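Local coordinates for protein pullulanase (Bacillus acidopullulyticus, PDB 2WAN) that hydrolyses alpha-1,6-glucosidic linkages in pullulan and at the branch points of starch-type polysaccharides, at residues A[435-440]-A[775-780]; A[484-489]-A[544-549]. All coordinates share one frame; numbering follows the deposited sequence.

Interaction 1. Residues A[435-440]-A[775-780]; sequences IYEAHV and FMQGGE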
loop_
_atom_site.group_PDB
_atom_site.type_symbol
_atom_site.label_atom_id
_atom_site.label_comp_id
_atom_site.label_asym_id
_atom_site.label_seq_id
_atom_site.Cartn_x
_atom_site.Cartn_y
_atom_site.Cartn_z
ATOM N N ILE A 435 4.938 17.463 2.919
ATOM C CA ILE A 435 3.706 16.951 2.329
ATOM C C ILE A 435 2.499 17.367 3.188
ATOM O O ILE A 435 2.499 17.187 4.398
ATOM C CB ILE A 435 3.785 15.410 2.156
ATOM C CG1 ILE A 435 4.941 15.045 1.211
ATOM C CG2 ILE A 435 2.473 14.868 1.591
ATOM C CD1 ILE A 435 5.254 13.530 1.150
ATOM N N TYR A 436 1.465 17.895 2.540
ATOM C CA TYR A 436 0.283 18.427 3.215
ATOM C C TYR A 436 -0.947 17.671 2.718
ATOM O O TYR A 436 -1.354 17.830 1.565
ATOM C CB TYR A 436 0.193 19.915 2.870
ATOM C CG TYR A 436 -0.908 20.748 3.505
ATOM C CD1 TYR A 436 -2.127 20.923 2.859
ATOM C CD2 TYR A 436 -0.686 21.431 4.703
ATOM C CE1 TYR A 436 -3.132 21.733 3.403
ATOM C CE2 TYR A 436 -1.680 22.251 5.266
ATOM C CZ TYR A 436 -2.885 22.411 4.606
ATOM O OH TYR A 436 -3.848 23.238 5.147
ATOM N N GLU A 437 -1.522 16.830 3.577
ATOM C CA GLU A 437 -2.680 15.999 3.184
ATOM C C GLU A 437 -3.986 16.799 3.181
ATOM O O GLU A 437 -4.312 17.472 4.162
ATOM C CB GLU A 437 -2.827 14.792 4.119
ATOM C CG GLU A 437 -3.928 13.797 3.676
ATOM C CD GLU A 437 -4.063 12.617 4.658
ATOM O OE1 GLU A 437 -3.945 12.821 5.887
ATOM O OE2 GLU A 437 -4.314 11.495 4.201
ATOM N N ALA A 438 -4.737 16.737 2.086
ATOM C CA ALA A 438 -6.003 17.479 1.997
ATOM C C ALA A 438 -7.042 16.720 1.174
ATOM O O ALA A 438 -6.716 16.126 0.152
ATOM C CB ALA A 438 -5.763 18.878 1.375
ATOM N N HIS A 439 -8.291 16.756 1.636
ATOM C CA HIS A 439 -9.454 16.252 0.889
ATOM C C HIS A 439 -10.051 17.389 0.060
ATOM O O HIS A 439 -10.185 18.506 0.563
ATOM C CB HIS A 439 -10.451 15.734 1.931
ATOM C CG HIS A 439 -11.655 15.042 1.371
ATOM N ND1 HIS A 439 -12.754 15.727 0.879
ATOM C CD2 HIS A 439 -11.968 13.729 1.301
ATOM C CE1 HIS A 439 -13.672 14.857 0.499
ATOM N NE2 HIS A 439 -13.226 13.640 0.753
ATOM N N VAL A 440 -10.380 17.128 -1.211
ATOM C CA VAL A 440 -10.876 18.207 -2.094
ATOM C C VAL A 440 -12.131 18.903 -1.550
ATOM O O VAL A 440 -12.259 20.142 -1.673
ATOM C CB VAL A 440 -11.126 17.684 -3.536
ATOM C CG1 VAL A 440 -11.725 18.775 -4.425
ATOM C CG2 VAL A 440 -9.790 17.178 -4.161
ATOM N N PHE A 775 5.555 14.906 6.859
ATOM C CA PHE A 775 4.176 14.858 6.360
ATOM C C PHE A 775 3.312 15.435 7.457
ATOM O O PHE A 775 3.572 15.182 8.658
ATOM C CB PHE A 775 3.791 13.374 6.138
ATOM C CG PHE A 775 2.309 13.129 5.922
ATOM C CD1 PHE A 775 1.798 12.923 4.637
ATOM C CD2 PHE A 775 1.434 13.061 7.005
ATOM C CE1 PHE A 775 0.436 12.650 4.441
ATOM C CE2 PHE A 775 0.080 12.809 6.819
ATOM C CZ PHE A 775 -0.424 12.620 5.528
ATOM N N MET A 776 2.290 16.195 7.066
ATOM C CA MET A 776 1.310 16.701 8.047
ATOM C C MET A 776 -0.104 16.575 7.498
ATOM O O MET A 776 -0.332 16.710 6.277
ATOM C CB MET A 776 1.611 18.160 8.423
ATOM C CG MET A 776 1.505 19.154 7.251
ATOM S SD MET A 776 1.822 20.873 7.668
ATOM C CE MET A 776 0.343 21.276 8.611
ATOM N N GLN A 777 -1.052 16.317 8.402
ATOM C CA GLN A 777 -2.461 16.379 8.037
ATOM C C GLN A 777 -2.835 17.846 7.821
ATOM O O GLN A 777 -2.641 18.681 8.698
ATOM C CB GLN A 777 -3.348 15.807 9.149
ATOM C CG GLN A 777 -4.831 15.753 8.709
ATOM C CD GLN A 777 -5.814 15.247 9.754
ATOM O OE1 GLN A 777 -6.974 15.005 9.418
ATOM N NE2 GLN A 777 -5.382 15.106 11.019
ATOM N N GLY A 778 -3.361 18.165 6.643
ATOM C CA GLY A 778 -3.766 19.544 6.359
ATOM C C GLY A 778 -4.728 20.066 7.420
ATOM O O GLY A 778 -5.649 19.382 7.832
ATOM N N GLY A 779 -4.478 21.276 7.887
ATOM C CA GLY A 779 -5.353 21.892 8.877
ATOM C C GLY A 779 -4.802 21.802 10.276
ATOM O O GLY A 779 -5.284 22.488 11.161
ATOM N N GLU A 780 -3.776 20.985 10.498
ATOM C CA GLU A 780 -3.193 20.930 11.854
ATOM C C GLU A 780 -2.598 22.286 12.268
ATOM O O GLU A 780 -2.554 22.609 13.467
ATOM C CB GLU A 780 -2.141 19.813 11.978
ATOM C CG GLU A 780 -2.643 18.376 11.759
ATOM C CD GLU A 780 -3.718 17.919 12.740
ATOM O OE1 GLU A 780 -4.840 18.481 12.767
ATOM O OE2 GLU A 780 -3.434 16.944 13.452
HETATM O O HOH W 1 -6.600 17.529 6.071
#
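Ile-435 pairs with Phe-775 where the first and last strands of the catalytic (beta/alpha)8 barrel run parallel, their short axes 26° apart. Ile-435 O accepts Met-776 N at 2.9 Å, and Ile-435 CG2, anti to the backbone N, meets Phe-775 CD1 at 3.7 Å. Tyr-436 points to the other side of the sheet. Gly-778 CA lies over one face of the Tyr-436 ring, 3.6 Å from the centroid and 17° off the normal, a CH-pi contact; Met-776 SD sits at its edge, 3.9 Å from Tyr-436 CD2, as a Met-aromatic contact. Tyr-436 OH hydrogen-bonds Glu-781 OE2, so a leucine here would probably leave Gly-778 CA without its aromatic face and that carboxylate without the hydroxyl. Glu-437 N donates to Met-776 O at 3.0 Å, nearly straight at 175°, while Glu-437 O takes Gly-778 N and a water that also reaches Gly-778 O. Glu-437 CB touches Phe-775 CZ at 3.5 Å, and Glu-437 OE1 receives His-735 N. Glu-437 O and the Tyr-436 ring both close in on Gly-778, which has no side chain. Strand 485-488 flanks 435-438 in the barrel, helix 474-481 packs on Tyr-436 through Leu-478 and Leu-481, and helix 753-769 meets Met-776 through Phe-768.

Interaction 2. Residues A[484-489]-A[544-549]; sequences TTVQLQ and QRIGVN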
loop_
_atom_site.group_PDB
_atom_site.type_symbol
_atom_site.label_atom_id
_atom_site.label_comp_id
_atom_site.label_asym_id
_atom_site.label_seq_id
_atom_site.Cartn_x
_atom_site.Cartn_y
_atom_site.Cartn_z
ATOM N N THR A 484 5.455 22.028 0.295
ATOM C CA THR A 484 5.947 21.854 -1.073
ATOM C C THR A 484 5.016 21.017 -1.946
ATOM O O THR A 484 5.119 21.061 -3.172
ATOM C CB THR A 484 7.321 21.144 -1.118
ATOM O OG1 THR A 484 7.171 19.779 -0.705
ATOM C CG2 THR A 484 8.339 21.844 -0.211
ATOM N N THR A 485 4.159 20.216 -1.317
ATOM C CA THR A 485 3.454 19.161 -2.026
ATOM C C THR A 485 2.122 18.913 -1.335
ATOM O O THR A 485 2.075 18.752 -0.110
ATOM C CB THR A 485 4.276 17.829 -2.043
ATOM O OG1 THR A 485 5.644 18.107 -2.368
ATOM C CG2 THR A 485 3.717 16.843 -3.058
ATOM N N VAL A 486 1.040 18.928 -2.120
ATOM C CA VAL A 486 -0.291 18.565 -1.602
ATOM C C VAL A 486 -0.538 17.091 -1.902
ATOM O O VAL A 486 -0.421 16.659 -3.051
ATOM C CB VAL A 486 -1.410 19.448 -2.226
ATOM C CG1 VAL A 486 -2.798 18.929 -1.834
ATOM C CG2 VAL A 486 -1.266 20.878 -1.751
ATOM N N GLN A 487 -0.876 16.315 -0.871
ATOM C CA GLN A 487 -1.334 14.954 -1.092
ATOM C C GLN A 487 -2.855 14.962 -1.056
ATOM O O GLN A 487 -3.454 15.228 -0.012
ATOM C CB GLN A 487 -0.769 13.993 -0.043
ATOM C CG GLN A 487 -1.309 12.532 -0.132
ATOM C CD GLN A 487 -0.831 11.698 1.039
ATOM O OE1 GLN A 487 0.370 11.559 1.261
ATOM N NE2 GLN A 487 -1.767 11.176 1.824
ATOM N N LEU A 488 -3.479 14.691 -2.204
ATOM C CA LEU A 488 -4.947 14.701 -2.281
ATOM C C LEU A 488 -5.533 13.370 -1.845
ATOM O O LEU A 488 -5.086 12.323 -2.322
ATOM C CB LEU A 488 -5.402 14.975 -3.726
ATOM C CG LEU A 488 -5.059 16.326 -4.347
ATOM C CD1 LEU A 488 -5.476 16.293 -5.819
ATOM C CD2 LEU A 488 -5.754 17.451 -3.603
ATOM N N GLN A 489 -6.542 13.400 -0.967
ATOM C CA GLN A 489 -7.316 12.181 -0.662
ATOM C C GLN A 489 -7.964 11.712 -1.978
ATOM O O GLN A 489 -8.007 12.474 -2.949
ATOM C CB GLN A 489 -8.325 12.414 0.462
ATOM C CG GLN A 489 -7.651 12.520 1.828
ATOM C CD GLN A 489 -8.637 12.313 2.969
ATOM O OE1 GLN A 489 -9.049 13.269 3.605
ATOM N NE2 GLN A 489 -9.034 11.061 3.207
ATOM N N GLN A 544 2.480 27.577 -8.573
ATOM C CA GLN A 544 2.951 28.079 -7.272
ATOM C C GLN A 544 4.093 27.219 -6.705
ATOM O O GLN A 544 4.426 27.316 -5.517
ATOM C CB GLN A 544 1.771 28.207 -6.272
ATOM C CG GLN A 544 0.600 29.097 -6.773
ATOM C CD GLN A 544 1.041 30.384 -7.482
ATOM O OE1 GLN A 544 0.571 30.690 -8.582
ATOM N NE2 GLN A 544 1.949 31.126 -6.867
ATOM N N ARG A 545 4.704 26.390 -7.564
ATOM C CA ARG A 545 5.794 25.493 -7.174
ATOM C C ARG A 545 5.365 24.510 -6.067
ATOM O O ARG A 545 6.146 24.154 -5.154
ATOM C CB ARG A 545 7.061 26.301 -6.798
ATOM C CG ARG A 545 7.533 27.207 -7.956
ATOM C CD ARG A 545 8.553 28.273 -7.523
ATOM N NE ARG A 545 8.047 29.152 -6.459
ATOM C CZ ARG A 545 7.167 30.142 -6.626
ATOM N NH1 ARG A 545 6.654 30.422 -7.824
ATOM N NH2 ARG A 545 6.793 30.860 -5.578
ATOM N N ILE A 546 4.104 24.068 -6.164
ATOM C CA ILE A 546 3.566 23.043 -5.264
ATOM C C ILE A 546 3.223 21.805 -6.100
ATOM O O ILE A 546 2.527 21.899 -7.113
ATOM C CB ILE A 546 2.309 23.548 -4.489
ATOM C CG1 ILE A 546 2.713 24.658 -3.511
ATOM C CG2 ILE A 546 1.632 22.393 -3.691
ATOM C CD1 ILE A 546 1.484 25.403 -2.901
ATOM N N GLY A 547 3.713 20.654 -5.658
ATOM C CA GLY A 547 3.458 19.379 -6.319
ATOM C C GLY A 547 2.166 18.732 -5.874
ATOM O O GLY A 547 1.563 19.141 -4.882
ATOM N N VAL A 548 1.755 17.701 -6.611
ATOM C CA VAL A 548 0.538 16.943 -6.269
ATOM C C VAL A 548 0.840 15.448 -6.206
ATOM O O VAL A 548 1.247 14.839 -7.208
ATOM C CB VAL A 548 -0.578 17.160 -7.311
ATOM C CG1 VAL A 548 -1.815 16.276 -6.978
ATOM C CG2 VAL A 548 -0.974 18.630 -7.365
ATOM N N ASN A 549 0.618 14.863 -5.030
ATOM C CA ASN A 549 0.700 13.418 -4.842
ATOM C C ASN A 549 -0.714 12.859 -4.696
ATOM O O ASN A 549 -1.490 13.343 -3.871
ATOM C CB ASN A 549 1.500 13.070 -3.568
ATOM C CG ASN A 549 2.981 13.445 -3.663
ATOM O OD1 ASN A 549 3.485 13.780 -4.734
ATOM N ND2 ASN A 549 3.678 13.397 -2.525
HETATM O O HOH W 2 7.347 21.427 -5.027
#
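Thr-484 to Leu-488 and Ile-546 to Asn-549 are joined by four parallel-sheet hydrogen bonds: Gly-547 N to Thr-484 O, Val-486 N to Gly-547 O, Asn-549 N to Val-486 O and Leu-488 N to Asn-549 O, all 2.8 to 2.9 Å between N and O. Strands 485-488 and 547-552 are consecutive in the (beta/alpha)8 barrel, and helix 529-543 lies between them in sequence, the helix of a beta-alpha-beta crossover. The two short strand axes diverge by 27°, in keeping with the twist of a closed barrel. Side chains alternate between the two faces. On the face carrying Val-486 and Val-548, the contacts are aliphatic: Val-486 CG2 meets Ile-546 CG2 at 3.8 Å, and Leu-488 CD1 meets Val-548 CG1 at 3.8 Å. Leu-541 of helix 529-543 packs on Val-486, Ile-546 and Val-548, and Leu-537 on Leu-488, which places this face under the helical layer. The Thr-485, Gln-487 and Asn-549 face is more polar. Thr-485 CG2, anti to its backbone N, lies 3.5 Å from both OD1 and ND2 of Asn-549, a methyl set against the amide group. Gln-487 OE1 and Asn-549 ND2 both hydrogen-bond the hydroxyl of Tyr-649, a shared partner that ties the two amides together. Before the second strand, Arg-545, with positive phi, is the C-prime residue of a Schellman motif that ends helix 529-543. At that end a water links the two segments, lying 2.9 Å from Thr-484 O and 3.0 Å from Arg-545 O.

Overall arrangement
Both interactions are buried parallel strand pairs of one barrel, with centres about 10 Å apart. Interaction 1 closes it, joining segments 335 residues apart, whereas interaction 2 links consecutive strands only 55 residues apart and is nested within that loop. Strands 435-438 and 485-488 are neighbours, probably hydrogen-bonded from Tyr-436 N to Thr-485 O and from Ala-438 N to Gln-487 O, both at 2.9 Å. Phe-775 CE1 also packs 3.4 Å from Gln-487 OE1, bringing the two contacts together on one face. Both have their other face under helices; there interaction 1 sets an aromatic ring against a glycine and a methionine, interaction 2 aliphatic groups, with exposed Arg-545 at its margin.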